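Local atomic coordinates of spike protein P1 (Pseudoalteromonas phage pm2, PDB entry 2VVE), a protein that forms the receptor-binding spike at the fivefold vertices of the phage, with its C-terminal part responsible for receptor binding. Residues K98-A110 with Y158-K171. Numbering follows the deposited sequence.
Sequences KYAQNEGRTALEA and YITEGDETTDTLIK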
loop_
_atom_site.group_PDB
_atom_site.type_symbol
_atom_site.label_atom_id
_atom_site.label_comp_id
_atom_site.label_asym_id
_atom_site.label_seq_id
_atom_site.Cartn_x
_atom_site.Cartn_y
_atom_site.Cartn_z
ATOM N N LYS A 98 8.953 37.461 -8.901
ATOM C CA LYS A 98 9.966 38.123 -8.066
ATOM C C LYS A 98 11.334 38.273 -8.728
ATOM O O LYS A 98 11.734 37.448 -9.565
ATOM C CB LYS A 98 10.089 37.442 -6.697
ATOM C CG LYS A 98 8.779 37.514 -5.913
ATOM C CD LYS A 98 8.774 36.710 -4.638
ATOM C CE LYS A 98 7.468 36.985 -3.903
ATOM N NZ LYS A 98 7.354 36.320 -2.577
ATOM N N TYR A 99 12.040 39.348 -8.364
ATOM C CA TYR A 99 13.465 39.445 -8.640
ATOM C C TYR A 99 14.214 38.346 -7.890
ATOM O O TYR A 99 14.051 38.190 -6.672
ATOM C CB TYR A 99 14.036 40.787 -8.181
ATOM C CG TYR A 99 13.463 42.022 -8.836
ATOM C CD1 TYR A 99 13.831 42.380 -10.132
ATOM C CD2 TYR A 99 12.597 42.867 -8.137
ATOM C CE1 TYR A 99 13.332 43.545 -10.729
ATOM C CE2 TYR A 99 12.089 44.032 -8.722
ATOM C CZ TYR A 99 12.461 44.365 -10.014
ATOM O OH TYR A 99 11.972 45.499 -10.609
ATOM N N ALA A 100 15.068 37.613 -8.597
ATOM C CA ALA A 100 15.890 36.601 -7.918
ATOM C C ALA A 100 17.265 36.413 -8.537
ATOM O O ALA A 100 17.393 36.221 -9.756
ATOM C CB ALA A 100 15.152 35.257 -7.846
ATOM N N GLN A 101 18.282 36.451 -7.676
ATOM C CA GLN A 101 19.624 36.012 -8.027
ATOM C C GLN A 101 19.688 34.511 -7.819
ATOM O O GLN A 101 18.826 33.933 -7.167
ATOM C CB GLN A 101 20.680 36.692 -7.156
ATOM C CG GLN A 101 20.667 38.193 -7.272
ATOM C CD GLN A 101 21.791 38.855 -6.524
ATOM O OE1 GLN A 101 22.780 39.251 -7.121
ATOM N NE2 GLN A 101 21.644 38.985 -5.213
ATOM N N ASN A 102 20.707 33.878 -8.379
ATOM C CA ASN A 102 20.804 32.439 -8.263
ATOM C C ASN A 102 21.390 32.045 -6.908
ATOM O O ASN A 102 22.598 31.808 -6.770
ATOM C CB ASN A 102 21.552 31.822 -9.448
ATOM C CG ASN A 102 21.440 30.310 -9.463
ATOM O OD1 ASN A 102 20.862 29.706 -8.539
ATOM N ND2 ASN A 102 21.989 29.685 -10.498
ATOM N N GLU A 103 20.500 31.984 -5.916
ATOM C CA GLU A 103 20.857 31.794 -4.511
ATOM C C GLU A 103 20.632 30.342 -4.076
ATOM O O GLU A 103 20.861 29.965 -2.907
ATOM C CB GLU A 103 20.019 32.743 -3.643
ATOM C CG GLU A 103 20.248 34.232 -3.936
ATOM C CD GLU A 103 21.402 34.830 -3.156
ATOM O OE1 GLU A 103 22.360 34.098 -2.822
ATOM O OE2 GLU A 103 21.350 36.048 -2.884
ATOM N N GLY A 104 20.183 29.530 -5.026
ATOM C CA GLY A 104 19.913 28.129 -4.757
ATOM C C GLY A 104 18.475 27.873 -4.357
ATOM O O GLY A 104 17.747 28.794 -3.985
ATOM N N ARG A 105 18.084 26.606 -4.427
ATOM C CA ARG A 105 16.692 26.200 -4.222
ATOM C C ARG A 105 16.133 26.598 -2.847
ATOM O O ARG A 105 15.044 27.180 -2.748
ATOM C CB ARG A 105 16.565 24.693 -4.422
ATOM C CG ARG A 105 15.141 24.208 -4.348
ATOM C CD ARG A 105 15.075 22.674 -4.184
ATOM N NE ARG A 105 15.727 22.197 -2.967
ATOM C CZ ARG A 105 15.209 22.258 -1.738
ATOM N NH1 ARG A 105 14.014 22.789 -1.521
ATOM N NH2 ARG A 105 15.899 21.783 -0.712
ATOM N N THR A 106 16.869 26.264 -1.788
ATOM C CA THR A 106 16.417 26.544 -0.424
ATOM C C THR A 106 16.105 28.036 -0.233
ATOM O O THR A 106 15.064 28.391 0.324
ATOM C CB THR A 106 17.437 26.041 0.617
ATOM O OG1 THR A 106 17.568 24.624 0.474
ATOM C CG2 THR A 106 16.980 26.363 2.039
ATOM N N ALA A 107 16.981 28.897 -0.740
ATOM C CA ALA A 107 16.847 30.346 -0.535
ATOM C C ALA A 107 15.614 30.892 -1.265
ATOM O O ALA A 107 14.884 31.732 -0.735
ATOM C CB ALA A 107 18.109 31.061 -0.984
ATOM N N LEU A 108 15.361 30.378 -2.461
ATOM C CA LEU A 108 14.231 30.855 -3.260
ATOM C C LEU A 108 12.906 30.441 -2.610
ATOM O O LEU A 108 11.966 31.248 -2.519
ATOM C CB LEU A 108 14.340 30.390 -4.720
ATOM C CG LEU A 108 14.970 31.457 -5.637
ATOM C CD1 LEU A 108 16.414 31.857 -5.233
ATOM C CD2 LEU A 108 14.913 31.067 -7.124
ATOM N N GLU A 109 12.847 29.198 -2.136
ATOM C CA GLU A 109 11.653 28.700 -1.452
ATOM C C GLU A 109 11.441 29.468 -0.143
ATOM O O GLU A 109 10.308 29.803 0.203
ATOM C CB GLU A 109 11.743 27.183 -1.205
ATOM C CG GLU A 109 11.762 26.351 -2.477
ATOM C CD GLU A 109 11.715 24.851 -2.207
ATOM O OE1 GLU A 109 11.403 24.447 -1.067
ATOM O OE2 GLU A 109 12.005 24.077 -3.138
ATOM N N ALA A 110 12.533 29.764 0.567
ATOM C CA ALA A 110 12.455 30.485 1.846
ATOM C C ALA A 110 11.852 31.884 1.667
ATOM O O ALA A 110 11.242 32.442 2.587
ATOM C CB ALA A 110 13.837 30.575 2.498
ATOM N N TYR A 158 14.953 29.193 -13.341
ATOM C CA TYR A 158 16.006 28.558 -12.557
ATOM C C TYR A 158 15.553 27.124 -12.284
ATOM O O TYR A 158 14.516 26.918 -11.658
ATOM C CB TYR A 158 16.227 29.278 -11.220
ATOM C CG TYR A 158 16.851 30.657 -11.294
ATOM C CD1 TYR A 158 17.360 31.183 -12.497
ATOM C CD2 TYR A 158 16.937 31.436 -10.154
ATOM C CE1 TYR A 158 17.929 32.455 -12.533
ATOM C CE2 TYR A 158 17.499 32.693 -10.183
ATOM C CZ TYR A 158 18.001 33.201 -11.353
ATOM O OH TYR A 158 18.567 34.464 -11.311
ATOM N N ILE A 159 16.328 26.142 -12.741
ATOM C CA ILE A 159 15.919 24.737 -12.657
ATOM C C ILE A 159 16.959 23.909 -11.899
ATOM O O ILE A 159 18.162 24.024 -12.154
ATOM C CB ILE A 159 15.681 24.122 -14.063
ATOM C CG1 ILE A 159 14.767 25.030 -14.904
ATOM C CG2 ILE A 159 15.118 22.686 -13.946
ATOM C CD1 ILE A 159 14.412 24.470 -16.293
ATOM N N THR A 160 16.507 23.052 -10.985
ATOM C CA THR A 160 17.456 22.189 -10.263
ATOM C C THR A 160 18.127 21.236 -11.276
ATOM O O THR A 160 17.460 20.692 -12.149
ATOM C CB THR A 160 16.775 21.381 -9.128
ATOM O OG1 THR A 160 15.711 20.599 -9.670
ATOM C CG2 THR A 160 16.207 22.314 -8.036
ATOM N N GLU A 161 19.444 21.066 -11.186
ATOM C CA GLU A 161 20.139 20.138 -12.095
ATOM C C GLU A 161 19.990 18.706 -11.601
ATOM O O GLU A 161 19.932 17.762 -12.395
ATOM C CB GLU A 161 21.619 20.495 -12.271
ATOM C CG GLU A 161 22.277 19.718 -13.424
ATOM C CD GLU A 161 23.594 20.310 -13.877
ATOM O OE1 GLU A 161 24.537 20.367 -13.055
ATOM O OE2 GLU A 161 23.688 20.707 -15.063
ATOM N N GLY A 162 19.956 18.549 -10.282
ATOM C CA GLY A 162 19.513 17.303 -9.678
ATOM C C GLY A 162 18.021 17.401 -9.428
ATOM O O GLY A 162 17.328 18.234 -10.031
ATOM N N ASP A 163 17.522 16.568 -8.521
ATOM C CA ASP A 163 16.089 16.540 -8.237
ATOM C C ASP A 163 15.671 17.666 -7.282
ATOM O O ASP A 163 16.473 18.550 -6.968
ATOM C CB ASP A 163 15.657 15.159 -7.724
ATOM C CG ASP A 163 16.382 14.740 -6.457
ATOM O OD1 ASP A 163 16.999 15.595 -5.784
ATOM O OD2 ASP A 163 16.327 13.538 -6.129
ATOM N N GLU A 164 14.422 17.629 -6.818
ATOM C CA GLU A 164 13.876 18.695 -5.975
ATOM C C GLU A 164 14.516 18.769 -4.574
ATOM O O GLU A 164 14.291 19.737 -3.841
ATOM C CB GLU A 164 12.338 18.607 -5.903
ATOM C CG GLU A 164 11.774 17.517 -4.975
ATOM C CD GLU A 164 11.731 16.127 -5.608
ATOM O OE1 GLU A 164 10.780 15.374 -5.305
ATOM O OE2 GLU A 164 12.638 15.780 -6.398
ATOM N N THR A 165 15.314 17.755 -4.216
ATOM C CA THR A 165 16.002 17.717 -2.917
ATOM C C THR A 165 17.411 18.331 -2.954
ATOM O O THR A 165 18.019 18.563 -1.906
ATOM C CB THR A 165 16.074 16.276 -2.314
ATOM O OG1 THR A 165 17.010 15.473 -3.049
ATOM C CG2 THR A 165 14.694 15.601 -2.305
ATOM N N THR A 166 17.923 18.586 -4.160
ATOM C CA THR A 166 19.253 19.186 -4.350
ATOM C C THR A 166 19.128 20.711 -4.373
ATOM O O THR A 166 18.023 21.237 -4.574
ATOM C CB THR A 166 19.904 18.695 -5.670
ATOM O OG1 THR A 166 19.102 19.113 -6.782
ATOM C CG2 THR A 166 20.039 17.173 -5.681
ATOM N N ASP A 167 20.239 21.428 -4.176
ATOM C CA ASP A 167 20.149 22.891 -4.021
ATOM C C ASP A 167 20.551 23.753 -5.220
ATOM O O ASP A 167 20.033 24.861 -5.383
ATOM C CB ASP A 167 20.889 23.387 -2.780
ATOM C CG ASP A 167 20.235 24.629 -2.186
ATOM O OD1 ASP A 167 19.012 24.581 -1.944
ATOM O OD2 ASP A 167 20.917 25.655 -1.994
ATOM N N THR A 168 21.488 23.280 -6.029
ATOM C CA THR A 168 21.995 24.126 -7.118
ATOM C C THR A 168 20.986 24.267 -8.258
ATOM O O THR A 168 20.293 23.309 -8.632
ATOM C CB THR A 168 23.359 23.642 -7.673
ATOM O OG1 THR A 168 23.201 22.351 -8.261
ATOM C CG2 THR A 168 24.402 23.569 -6.564
ATOM N N LEU A 169 20.921 25.476 -8.801
ATOM C CA LEU A 169 20.008 25.810 -9.891
ATOM C C LEU A 169 20.781 26.201 -11.138
ATOM O O LEU A 169 21.848 26.823 -11.034
ATOM C CB LEU A 169 19.108 26.988 -9.498
ATOM C CG LEU A 169 18.321 26.861 -8.188
ATOM C CD1 LEU A 169 17.636 28.162 -7.839
ATOM C CD2 LEU A 169 17.312 25.747 -8.293
ATOM N N ILE A 170 20.211 25.859 -12.298
ATOM C CA ILE A 170 20.715 26.316 -13.602
ATOM C C ILE A 170 19.774 27.391 -14.139
ATOM O O ILE A 170 18.548 27.213 -14.176
ATOM C CB ILE A 170 20.840 25.150 -14.614
ATOM C CG1 ILE A 170 21.620 23.973 -14.002
ATOM C CG2 ILE A 170 21.429 25.637 -15.972
ATOM C CD1 ILE A 170 22.995 24.327 -13.399
ATOM N N LYS A 171 20.354 28.523 -14.519
ATOM C CA LYS A 171 19.595 29.620 -15.089
ATOM C C LYS A 171 19.429 29.448 -16.602
ATOM O O LYS A 171 20.422 29.349 -17.325
ATOM C CB LYS A 171 20.324 30.932 -14.793
ATOM C CG LYS A 171 19.797 32.148 -15.564
ATOM C CD LYS A 171 20.569 33.412 -15.202
ATOM C CE LYS A 171 21.991 33.388 -15.760
ATOM N NZ LYS A 171 22.740 34.610 -15.362
HETATM O O HOH W 1 22.409 27.703 -7.524
HETATM O O HOH W 2 19.729 28.024 -1.186
HETATM O O HOH W 3 18.313 21.497 -1.291
#
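The hairpin that joins strands 151-160 and 169-172 meets the first turn of the short helix 105-110, where Asp-167 accepts from the first N-H groups of the helix. Asp-167 OD1 takes two bonds from Thr-106: the backbone N, at 2.7 Å, comes in on the syn side close to the carboxylate plane, while OG1, at 2.8 Å, comes from above it. The backbone O of Asp-167 accepts from Arg-105 N on a lone pair (2.8 Å), and a water links OD2 to Glu-103 O and Ala-107 N.

Arg-105 leaves the helix with CG anti to its backbone N (chi1 -175°) and bends at chi3, which lays the guanidinium along the turn. NE gives its hydrogen to Thr-166 O, lying in the guanidinium plane (3.0 Å), and Glu-164 O sits over one face. NH1 makes a salt bridge to Glu-109 OE2, itself also bridged to Arg-203.

Just before the helix, Asn-102 ND2 donates almost straight to Leu-169 O (2.9 Å, 169°) from above that carbonyl, and a water joins OD1 to Leu-169 N. Tyr-158 OH donates to Ala-100 O (2.6 Å); Asn-102 CB covers one face of the ring and Leu-108 CD2 meets its edge at Tyr-158 CD2, 3.7 Å away. Leu-169 CD1 packs against Gly-104, the N-cap residue. A beta-hairpin loop thus holds a helix N-terminus in this antiparallel beta-sandwich domain, consistent with a jelly-roll-like fold.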